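Local coordinates for protein alpha-1,2-Mannosidase (Trichoderma reesei, PDB 1HCU) that probably trims alpha-1,2-linked mannose residues from high-mannose N-glycans with the help of a calcium ion, at residues 78-87 / 129-140; 182-190 / 483-493. All blocks are in the same frame, centred on the assembly; numbering follows the deposited sequence.

Contact 1. Residues 78-87 / 129-140; sequences LQYVPQINFT and LVNSLLRQAQTL. With NAG (2-acetamido-2-deoxy-beta-D-glucopyranose), chain F; NAG (2-acetamido-2-deoxy-beta-D-glucopyranose), chain G.
Leu78 of helix 71-80 and Val81 of the 3-10 turn that follows meet Leu133 of helix 127-144 through their methyl groups. Leu133 CD2 touches both, 3.7 Å from Val81 CG2 and 4.0 Å from Leu78 CD2. Nearer the start of helix 127-144, Leu129 CG lies 3.4 Å from Leu78 O, while its CD1 touches Pro82 CG and the acetamido group of one N-acetylglucosamine. The same proline edge sits over the hydroxyl of Ser132, itself hydrogen-bonded to Thr128 O. The aliphatic part of Gln136 runs antiparallel to Val81, CG against CG1.

Phe86 is held between two aliphatic groups: Ile84 CG2 stands 3.6 Å above the centre of one face, and Leu140 CD1 lies over the rim of the other. With its CG beside the backbone N (chi1 -74°), the ring turns toward the helix and Leu140 CG comes within 3.5 Å of Phe86 CD1. Trp54 also meets this ring. Beyond it, Thr87 CG2 packs on Thr139 CG2.

In a family 47 (alpha/alpha)7 barrel, the contact thus joins the end of one helix and its following turn to the flank of another.

Among polar contacts, one water donates to both Phe86 O and Thr139 O, tying the chain beyond helix 71-80 to helix 127-144. Asn85 begins an Asx turn: its OD1 receives Thr87 N (3.1 Å) and Thr87 OG1 (2.6 Å), both in the carbonyl plane, which fixes the rotation of the amide while ND2 is bonded covalently to a second N-acetylglucosamine. Asn85-Phe86-Thr87 is therefore an occupied N-glycosylation sequon.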
# COMPACT_ATOMS: atom_id res chain seq x y z
N LEU A 78 6.07 15.91 -15.36
CA LEU A 78 5.10 16.99 -15.46
C LEU A 78 4.80 17.34 -16.92
O LEU A 78 3.65 17.63 -17.27
CB LEU A 78 5.60 18.23 -14.70
CG LEU A 78 5.64 18.14 -13.17
CD1 LEU A 78 6.18 19.43 -12.61
CD2 LEU A 78 4.25 17.88 -12.62
N GLN A 79 5.81 17.29 -17.78
CA GLN A 79 5.61 17.60 -19.20
C GLN A 79 4.77 16.52 -19.87
O GLN A 79 4.07 16.78 -20.86
CB GLN A 79 6.96 17.70 -19.91
CG GLN A 79 7.83 18.83 -19.41
CD GLN A 79 7.57 20.13 -20.14
OE1 GLN A 79 6.44 20.63 -20.17
NE2 GLN A 79 8.61 20.68 -20.75
N TYR A 80 4.84 15.31 -19.33
CA TYR A 80 4.11 14.17 -19.86
C TYR A 80 2.63 14.12 -19.44
O TYR A 80 1.76 13.80 -20.26
CB TYR A 80 4.82 12.88 -19.45
CG TYR A 80 4.05 11.61 -19.73
CD1 TYR A 80 3.65 10.78 -18.69
CD2 TYR A 80 3.72 11.25 -21.04
CE1 TYR A 80 2.94 9.61 -18.95
CE2 TYR A 80 3.01 10.08 -21.31
CZ TYR A 80 2.62 9.26 -20.25
OH TYR A 80 1.93 8.10 -20.50
N VAL A 81 2.35 14.44 -18.17
CA VAL A 81 0.98 14.39 -17.65
C VAL A 81 -0.11 14.91 -18.59
O VAL A 81 -1.10 14.22 -18.83
CB VAL A 81 0.85 15.13 -16.28
CG1 VAL A 81 -0.60 15.12 -15.80
CG2 VAL A 81 1.74 14.47 -15.24
N PRO A 82 0.04 16.13 -19.13
CA PRO A 82 -0.96 16.70 -20.04
C PRO A 82 -1.18 15.84 -21.29
O PRO A 82 -2.22 15.92 -21.92
CB PRO A 82 -0.37 18.06 -20.41
CG PRO A 82 0.46 18.41 -19.22
CD PRO A 82 1.12 17.11 -18.87
N GLN A 83 -0.19 15.02 -21.64
CA GLN A 83 -0.29 14.17 -22.82
C GLN A 83 -1.12 12.91 -22.59
O GLN A 83 -1.66 12.35 -23.54
CB GLN A 83 1.10 13.76 -23.30
CG GLN A 83 1.85 14.86 -24.02
CD GLN A 83 3.33 14.54 -24.14
OE1 GLN A 83 4.11 14.79 -23.22
NE2 GLN A 83 3.73 13.98 -25.28
N ILE A 84 -1.21 12.45 -21.35
CA ILE A 84 -1.98 11.24 -21.09
C ILE A 84 -3.45 11.41 -21.47
O ILE A 84 -4.03 12.49 -21.28
CB ILE A 84 -1.90 10.80 -19.61
CG1 ILE A 84 -0.45 10.66 -19.16
CG2 ILE A 84 -2.63 9.47 -19.44
CD1 ILE A 84 -0.27 10.52 -17.65
N ASN A 85 -4.04 10.36 -22.01
CA ASN A 85 -5.45 10.42 -22.39
C ASN A 85 -6.25 9.51 -21.45
O ASN A 85 -6.44 8.32 -21.72
CB ASN A 85 -5.66 9.95 -23.83
CG ASN A 85 -7.02 10.34 -24.37
OD1 ASN A 85 -8.00 10.39 -23.62
ND2 ASN A 85 -7.09 10.61 -25.67
N PHE A 86 -6.73 10.09 -20.35
CA PHE A 86 -7.50 9.35 -19.36
C PHE A 86 -8.97 9.17 -19.72
O PHE A 86 -9.79 8.90 -18.85
CB PHE A 86 -7.42 10.04 -18.00
CG PHE A 86 -6.10 9.87 -17.30
CD1 PHE A 86 -5.63 8.61 -16.95
CD2 PHE A 86 -5.34 10.99 -16.96
CE1 PHE A 86 -4.43 8.46 -16.26
CE2 PHE A 86 -4.13 10.85 -16.27
CZ PHE A 86 -3.68 9.58 -15.91
N THR A 87 -9.31 9.32 -21.00
CA THR A 87 -10.69 9.14 -21.41
C THR A 87 -10.83 7.91 -22.30
O THR A 87 -11.88 7.67 -22.87
CB THR A 87 -11.24 10.35 -22.20
OG1 THR A 87 -10.63 10.39 -23.49
CG2 THR A 87 -10.94 11.66 -21.45
N LEU A 129 1.54 23.34 -15.55
CA LEU A 129 1.83 21.91 -15.50
C LEU A 129 1.31 21.34 -14.19
O LEU A 129 0.74 20.25 -14.16
CB LEU A 129 3.34 21.68 -15.61
CG LEU A 129 3.87 21.05 -16.90
CD1 LEU A 129 2.96 21.34 -18.09
CD2 LEU A 129 5.28 21.56 -17.15
N VAL A 130 1.51 22.08 -13.12
CA VAL A 130 1.02 21.64 -11.82
C VAL A 130 -0.50 21.49 -11.89
O VAL A 130 -1.04 20.47 -11.46
CB VAL A 130 1.38 22.65 -10.73
CG1 VAL A 130 0.72 22.26 -9.42
CG2 VAL A 130 2.89 22.72 -10.57
N ASN A 131 -1.18 22.49 -12.44
CA ASN A 131 -2.64 22.46 -12.57
C ASN A 131 -3.12 21.25 -13.36
O ASN A 131 -4.23 20.75 -13.12
CB ASN A 131 -3.17 23.73 -13.24
CG ASN A 131 -3.05 24.96 -12.36
OD1 ASN A 131 -2.57 24.90 -11.23
ND2 ASN A 131 -3.50 26.10 -12.89
N SER A 132 -2.32 20.78 -14.31
CA SER A 132 -2.70 19.63 -15.12
C SER A 132 -2.93 18.39 -14.25
O SER A 132 -3.85 17.61 -14.51
CB SER A 132 -1.62 19.30 -16.16
OG SER A 132 -1.60 20.27 -17.20
N LEU A 133 -2.10 18.22 -13.23
CA LEU A 133 -2.22 17.08 -12.33
C LEU A 133 -3.66 16.98 -11.84
O LEU A 133 -4.31 15.95 -11.98
CB LEU A 133 -1.27 17.22 -11.14
CG LEU A 133 0.24 17.32 -11.43
CD1 LEU A 133 1.00 17.70 -10.17
CD2 LEU A 133 0.75 16.00 -11.99
N LEU A 134 -4.18 18.07 -11.27
CA LEU A 134 -5.54 18.08 -10.76
C LEU A 134 -6.57 17.93 -11.88
O LEU A 134 -7.53 17.18 -11.74
CB LEU A 134 -5.81 19.37 -9.97
CG LEU A 134 -7.23 19.58 -9.43
CD1 LEU A 134 -7.68 18.37 -8.64
CD2 LEU A 134 -7.25 20.82 -8.55
N ARG A 135 -6.36 18.62 -13.00
CA ARG A 135 -7.30 18.51 -14.11
C ARG A 135 -7.37 17.08 -14.60
O ARG A 135 -8.46 16.54 -14.80
CB ARG A 135 -6.90 19.43 -15.27
CG ARG A 135 -7.11 20.90 -15.00
N GLN A 136 -6.21 16.46 -14.79
CA GLN A 136 -6.19 15.08 -15.26
C GLN A 136 -6.81 14.11 -14.26
O GLN A 136 -7.44 13.13 -14.65
CB GLN A 136 -4.75 14.66 -15.60
CG GLN A 136 -4.22 15.21 -16.93
CD GLN A 136 -4.72 14.43 -18.14
OE1 GLN A 136 -3.92 13.94 -18.94
NE2 GLN A 136 -6.03 14.32 -18.29
N ALA A 137 -6.66 14.40 -12.97
CA ALA A 137 -7.23 13.54 -11.92
C ALA A 137 -8.76 13.57 -12.01
O ALA A 137 -9.42 12.53 -11.93
CB ALA A 137 -6.78 14.01 -10.55
N GLN A 138 -9.32 14.76 -12.17
CA GLN A 138 -10.76 14.90 -12.28
C GLN A 138 -11.26 14.23 -13.57
O GLN A 138 -12.30 13.59 -13.56
CB GLN A 138 -11.13 16.37 -12.25
CG GLN A 138 -12.62 16.63 -12.36
CD GLN A 138 -12.99 18.02 -11.89
OE1 GLN A 138 -12.26 18.98 -12.12
NE2 GLN A 138 -14.14 18.14 -11.23
N THR A 139 -10.49 14.35 -14.65
CA THR A 139 -10.87 13.72 -15.91
C THR A 139 -10.96 12.20 -15.71
O THR A 139 -11.92 11.56 -16.15
CB THR A 139 -9.85 14.04 -17.04
OG1 THR A 139 -9.89 15.44 -17.34
CG2 THR A 139 -10.18 13.26 -18.31
N LEU A 140 -9.95 11.63 -15.05
CA LEU A 140 -9.91 10.20 -14.78
C LEU A 140 -11.12 9.81 -13.93
O LEU A 140 -11.85 8.86 -14.25
CB LEU A 140 -8.64 9.84 -14.00
CG LEU A 140 -7.89 8.53 -14.29
CD1 LEU A 140 -6.96 8.23 -13.11
CD2 LEU A 140 -8.84 7.38 -14.52
C1 NAG F . -8.39 10.83 -26.29
C2 NAG F . -8.29 11.95 -27.34
C3 NAG F . -9.67 12.16 -27.98
C4 NAG F . -10.24 10.85 -28.52
C5 NAG F . -10.22 9.78 -27.42
C6 NAG F . -10.63 8.43 -27.95
C7 NAG F . -6.70 13.73 -27.02
C8 NAG F . -6.24 14.90 -26.17
N2 NAG F . -7.87 13.18 -26.70
O3 NAG F . -9.57 13.11 -29.02
O4 NAG F . -11.58 11.05 -28.96
O5 NAG F . -8.88 9.63 -26.89
O6 NAG F . -9.60 7.86 -28.73
O7 NAG F . -6.00 13.33 -27.95
C1 NAG G . 5.10 25.43 -19.17
C2 NAG G . 3.92 25.33 -20.14
C3 NAG G . 4.22 26.11 -21.43
C4 NAG G . 4.68 27.53 -21.12
C5 NAG G . 5.83 27.51 -20.10
C6 NAG G . 6.24 28.90 -19.68
C7 NAG G . 2.67 23.57 -21.22
C8 NAG G . 2.99 23.16 -22.65
N2 NAG G . 3.69 23.93 -20.44
O3 NAG G . 3.06 26.16 -22.25
O4 NAG G . 5.12 28.15 -22.32
O5 NAG G . 5.42 26.80 -18.91
O6 NAG G . 7.61 29.13 -19.94
O7 NAG G . 1.50 23.55 -20.82
O HOH W 1 -12.29 9.71 -17.90

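Contact 2. Residues 182-190 / 483-493; sequences VLEWTRLSD and FNTEAHPFSIR. With CA (calcium ion), chain H.
Strand 489-491 runs along helix 182-190 at 37° between their N-to-C directions, with the short axes 10.0 Å apart at closest approach. Phe490 points from the strand toward the helix: Leu183 CD2 meets the ring edge near its plane, 3.6 Å from Phe490 CD1, and Glu184 CB approaches CE1 obliquely. The other branch of Leu183, CD1, lies across the backbone of Asn484.

Asn484 ND2 gives a nearly straight bond (172°) to Glu184 OE2, 3.2 Å away and met nearly along its C-O axis; the chain of Glu184 bends to bring its carboxylate there. Asn484 OD1 accepts Glu486 N, which closes an Asx turn from well above the carbonyl plane, and His488 N from the opposite face. These bonds close the tip of the hairpin 481-483/489-491, the family 47 hairpin that plugs the helical barrel, where Thr485 binds calcium through both O and OG1 (2.7 and 2.9 Å), four waters completing the modelled shell.

Farther along, Ser491 O sits 3.3 Å above the centre of the Arg187 guanidinium rather than at its N-H groups, which engage Asp114 and Tyr257. Arg493 bends at chi3 (-82°) so that NE reaches the syn side of Asp190 OD1 at 2.8 Å, a salt bridge with weak support from NH1. Asp258 takes Arg493 NH2, and Tyr257 OH also bonds to Asp190 OD1.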
# COMPACT_ATOMS: atom_id res chain seq x y z
N VAL A 182 -12.38 6.01 -0.78
CA VAL A 182 -12.80 7.17 0.01
C VAL A 182 -11.76 8.26 0.23
O VAL A 182 -12.07 9.45 0.12
CB VAL A 182 -13.38 6.71 1.38
CG1 VAL A 182 -12.35 5.91 2.17
CG2 VAL A 182 -13.84 7.91 2.17
N LEU A 183 -10.51 7.88 0.52
CA LEU A 183 -9.47 8.88 0.75
C LEU A 183 -9.23 9.76 -0.48
O LEU A 183 -9.31 10.98 -0.40
CB LEU A 183 -8.15 8.20 1.13
CG LEU A 183 -7.22 8.92 2.12
CD1 LEU A 183 -5.79 8.37 1.98
CD2 LEU A 183 -7.23 10.40 1.89
N GLU A 184 -8.94 9.15 -1.62
CA GLU A 184 -8.65 9.97 -2.79
C GLU A 184 -9.83 10.67 -3.43
O GLU A 184 -9.69 11.75 -3.99
CB GLU A 184 -7.83 9.19 -3.85
CG GLU A 184 -8.01 7.69 -3.95
CD GLU A 184 -7.51 6.93 -2.74
OE1 GLU A 184 -8.35 6.57 -1.89
OE2 GLU A 184 -6.28 6.68 -2.64
N TRP A 185 -11.01 10.07 -3.33
CA TRP A 185 -12.21 10.67 -3.89
C TRP A 185 -12.70 11.84 -3.03
O TRP A 185 -13.23 12.82 -3.54
CB TRP A 185 -13.30 9.60 -4.07
CG TRP A 185 -13.05 8.75 -5.29
CD1 TRP A 185 -11.98 7.93 -5.53
CD2 TRP A 185 -13.85 8.72 -6.48
NE1 TRP A 185 -12.06 7.40 -6.79
CE2 TRP A 185 -13.19 7.86 -7.40
CE3 TRP A 185 -15.05 9.33 -6.87
CZ2 TRP A 185 -13.70 7.61 -8.68
CZ3 TRP A 185 -15.55 9.08 -8.14
CH2 TRP A 185 -14.88 8.22 -9.03
N THR A 186 -12.51 11.74 -1.71
CA THR A 186 -12.91 12.83 -0.83
C THR A 186 -11.92 13.97 -1.03
O THR A 186 -12.29 15.14 -1.05
CB THR A 186 -12.90 12.40 0.67
OG1 THR A 186 -13.97 11.47 0.91
CG2 THR A 186 -13.08 13.61 1.57
N ARG A 187 -10.65 13.61 -1.22
CA ARG A 187 -9.59 14.59 -1.45
C ARG A 187 -9.89 15.35 -2.74
O ARG A 187 -9.73 16.56 -2.81
CB ARG A 187 -8.22 13.89 -1.56
CG ARG A 187 -7.03 14.84 -1.62
CD ARG A 187 -7.04 15.77 -0.43
NE ARG A 187 -6.09 16.87 -0.54
CZ ARG A 187 -6.29 18.09 -0.03
NH1 ARG A 187 -7.42 18.35 0.61
NH2 ARG A 187 -5.36 19.04 -0.16
N LEU A 188 -10.35 14.63 -3.76
CA LEU A 188 -10.67 15.25 -5.04
C LEU A 188 -11.82 16.27 -4.89
O LEU A 188 -11.73 17.38 -5.41
CB LEU A 188 -11.04 14.17 -6.07
CG LEU A 188 -11.26 14.62 -7.52
CD1 LEU A 188 -9.99 15.26 -8.05
CD2 LEU A 188 -11.66 13.45 -8.39
N SER A 189 -12.88 15.90 -4.17
CA SER A 189 -14.01 16.81 -3.96
C SER A 189 -13.54 18.08 -3.26
O SER A 189 -13.96 19.18 -3.61
CB SER A 189 -15.10 16.17 -3.10
OG SER A 189 -15.75 15.12 -3.78
N ASP A 190 -12.68 17.92 -2.27
CA ASP A 190 -12.19 19.07 -1.53
C ASP A 190 -11.34 19.98 -2.41
O ASP A 190 -11.37 21.20 -2.27
CB ASP A 190 -11.39 18.62 -0.31
CG ASP A 190 -12.27 18.13 0.83
OD1 ASP A 190 -11.71 17.70 1.86
OD2 ASP A 190 -13.52 18.20 0.70
N PHE A 483 -0.60 9.37 4.12
CA PHE A 483 -0.23 8.48 3.02
C PHE A 483 -1.40 7.60 2.59
O PHE A 483 -2.07 6.98 3.42
CB PHE A 483 0.95 7.58 3.40
CG PHE A 483 2.27 8.31 3.56
CD1 PHE A 483 2.72 8.67 4.82
CD2 PHE A 483 3.06 8.58 2.46
CE1 PHE A 483 3.97 9.30 4.98
CE2 PHE A 483 4.31 9.21 2.60
CZ PHE A 483 4.76 9.57 3.87
N ASN A 484 -1.64 7.56 1.28
CA ASN A 484 -2.71 6.74 0.74
C ASN A 484 -2.08 5.34 0.70
O ASN A 484 -0.92 5.18 1.06
CB ASN A 484 -3.14 7.23 -0.66
CG ASN A 484 -2.42 6.53 -1.80
OD1 ASN A 484 -1.22 6.29 -1.75
ND2 ASN A 484 -3.17 6.22 -2.85
N THR A 485 -2.83 4.34 0.26
CA THR A 485 -2.29 2.99 0.25
C THR A 485 -1.09 2.75 -0.68
O THR A 485 -0.37 1.78 -0.52
CB THR A 485 -3.41 1.98 -0.07
OG1 THR A 485 -3.22 0.81 0.73
CG2 THR A 485 -3.41 1.60 -1.54
N GLU A 486 -0.87 3.65 -1.64
CA GLU A 486 0.25 3.49 -2.58
C GLU A 486 1.34 4.51 -2.22
O GLU A 486 2.05 5.02 -3.09
CB GLU A 486 -0.23 3.72 -4.02
CG GLU A 486 0.76 3.30 -5.11
CD GLU A 486 0.74 1.80 -5.40
OE1 GLU A 486 0.08 1.04 -4.65
OE2 GLU A 486 1.39 1.38 -6.38
N ALA A 487 1.44 4.81 -0.94
CA ALA A 487 2.43 5.74 -0.44
C ALA A 487 2.35 7.14 -1.05
O ALA A 487 3.37 7.81 -1.19
CB ALA A 487 3.83 5.17 -0.65
N HIS A 488 1.15 7.58 -1.42
CA HIS A 488 0.98 8.92 -1.97
C HIS A 488 0.36 9.80 -0.89
O HIS A 488 -0.81 9.66 -0.55
CB HIS A 488 0.08 8.90 -3.21
CG HIS A 488 0.64 8.08 -4.34
ND1 HIS A 488 1.93 8.23 -4.79
CD2 HIS A 488 0.09 7.08 -5.07
CE1 HIS A 488 2.16 7.36 -5.76
NE2 HIS A 488 1.06 6.65 -5.95
N PRO A 489 1.15 10.73 -0.33
CA PRO A 489 0.71 11.64 0.73
C PRO A 489 -0.21 12.78 0.29
O PRO A 489 0.14 13.54 -0.61
CB PRO A 489 2.03 12.16 1.29
CG PRO A 489 2.86 12.27 0.05
CD PRO A 489 2.58 10.94 -0.64
N PHE A 490 -1.36 12.91 0.94
CA PHE A 490 -2.32 13.97 0.63
C PHE A 490 -2.37 14.94 1.81
O PHE A 490 -2.19 14.53 2.95
CB PHE A 490 -3.73 13.40 0.44
CG PHE A 490 -3.83 12.38 -0.64
CD1 PHE A 490 -4.81 11.38 -0.57
CD2 PHE A 490 -2.98 12.41 -1.73
CE1 PHE A 490 -4.92 10.43 -1.59
CE2 PHE A 490 -3.07 11.47 -2.74
CZ PHE A 490 -4.05 10.48 -2.67
N SER A 491 -2.61 16.23 1.55
CA SER A 491 -2.73 17.18 2.66
C SER A 491 -4.08 16.87 3.29
O SER A 491 -5.02 16.49 2.59
CB SER A 491 -2.75 18.63 2.16
OG SER A 491 -1.51 19.02 1.63
N ILE A 492 -4.19 17.04 4.61
CA ILE A 492 -5.45 16.78 5.30
C ILE A 492 -6.39 17.97 5.08
O ILE A 492 -5.95 19.09 4.86
CB ILE A 492 -5.24 16.56 6.81
CG1 ILE A 492 -4.84 17.87 7.49
CG2 ILE A 492 -4.16 15.49 7.02
CD1 ILE A 492 -4.76 17.79 9.00
N ARG A 493 -7.69 17.71 5.16
CA ARG A 493 -8.72 18.73 4.93
C ARG A 493 -8.45 20.18 5.35
O ARG A 493 -8.73 21.11 4.58
CB ARG A 493 -10.04 18.25 5.52
CG ARG A 493 -11.21 19.19 5.30
CD ARG A 493 -12.52 18.46 5.55
NE ARG A 493 -12.94 17.68 4.40
CZ ARG A 493 -13.89 16.75 4.43
NH1 ARG A 493 -14.22 16.10 3.32
NH2 ARG A 493 -14.50 16.46 5.57
CA CA H . -0.77 -0.67 0.57
O HOH W 2 -2.47 -1.51 -1.55
O HOH W 3 -0.51 -3.32 -0.23
O HOH W 4 -1.87 -1.95 2.71
O HOH W 5 1.98 -0.75 0.86

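Contacts 1 and 2 lie about 17 Å apart, centre to centre, on the same side of the chain's centre, and meet directly through helices 127-144 and 182-192: Leu134 CD1 of contact 1 packs on Leu188 CD1 of contact 2 at 3.9 Å. Contact 1 faces the glycosylated periphery, whereas contact 2 reaches inward to the calcium ion. Helix 98-117, which carries the predicted proton donor Glu100, touches both, receiving Ala137 from one and Glu184 from the other. Side chain to side chain, Glu100 is about 10 Å from Leu140 and from Asn484. Glu393, another predicted catalytic residue, is about 11 Å from Asn484, so the hairpin tip, with calcium on Thr485, lies near the probable active site, as in other family 47 enzymes.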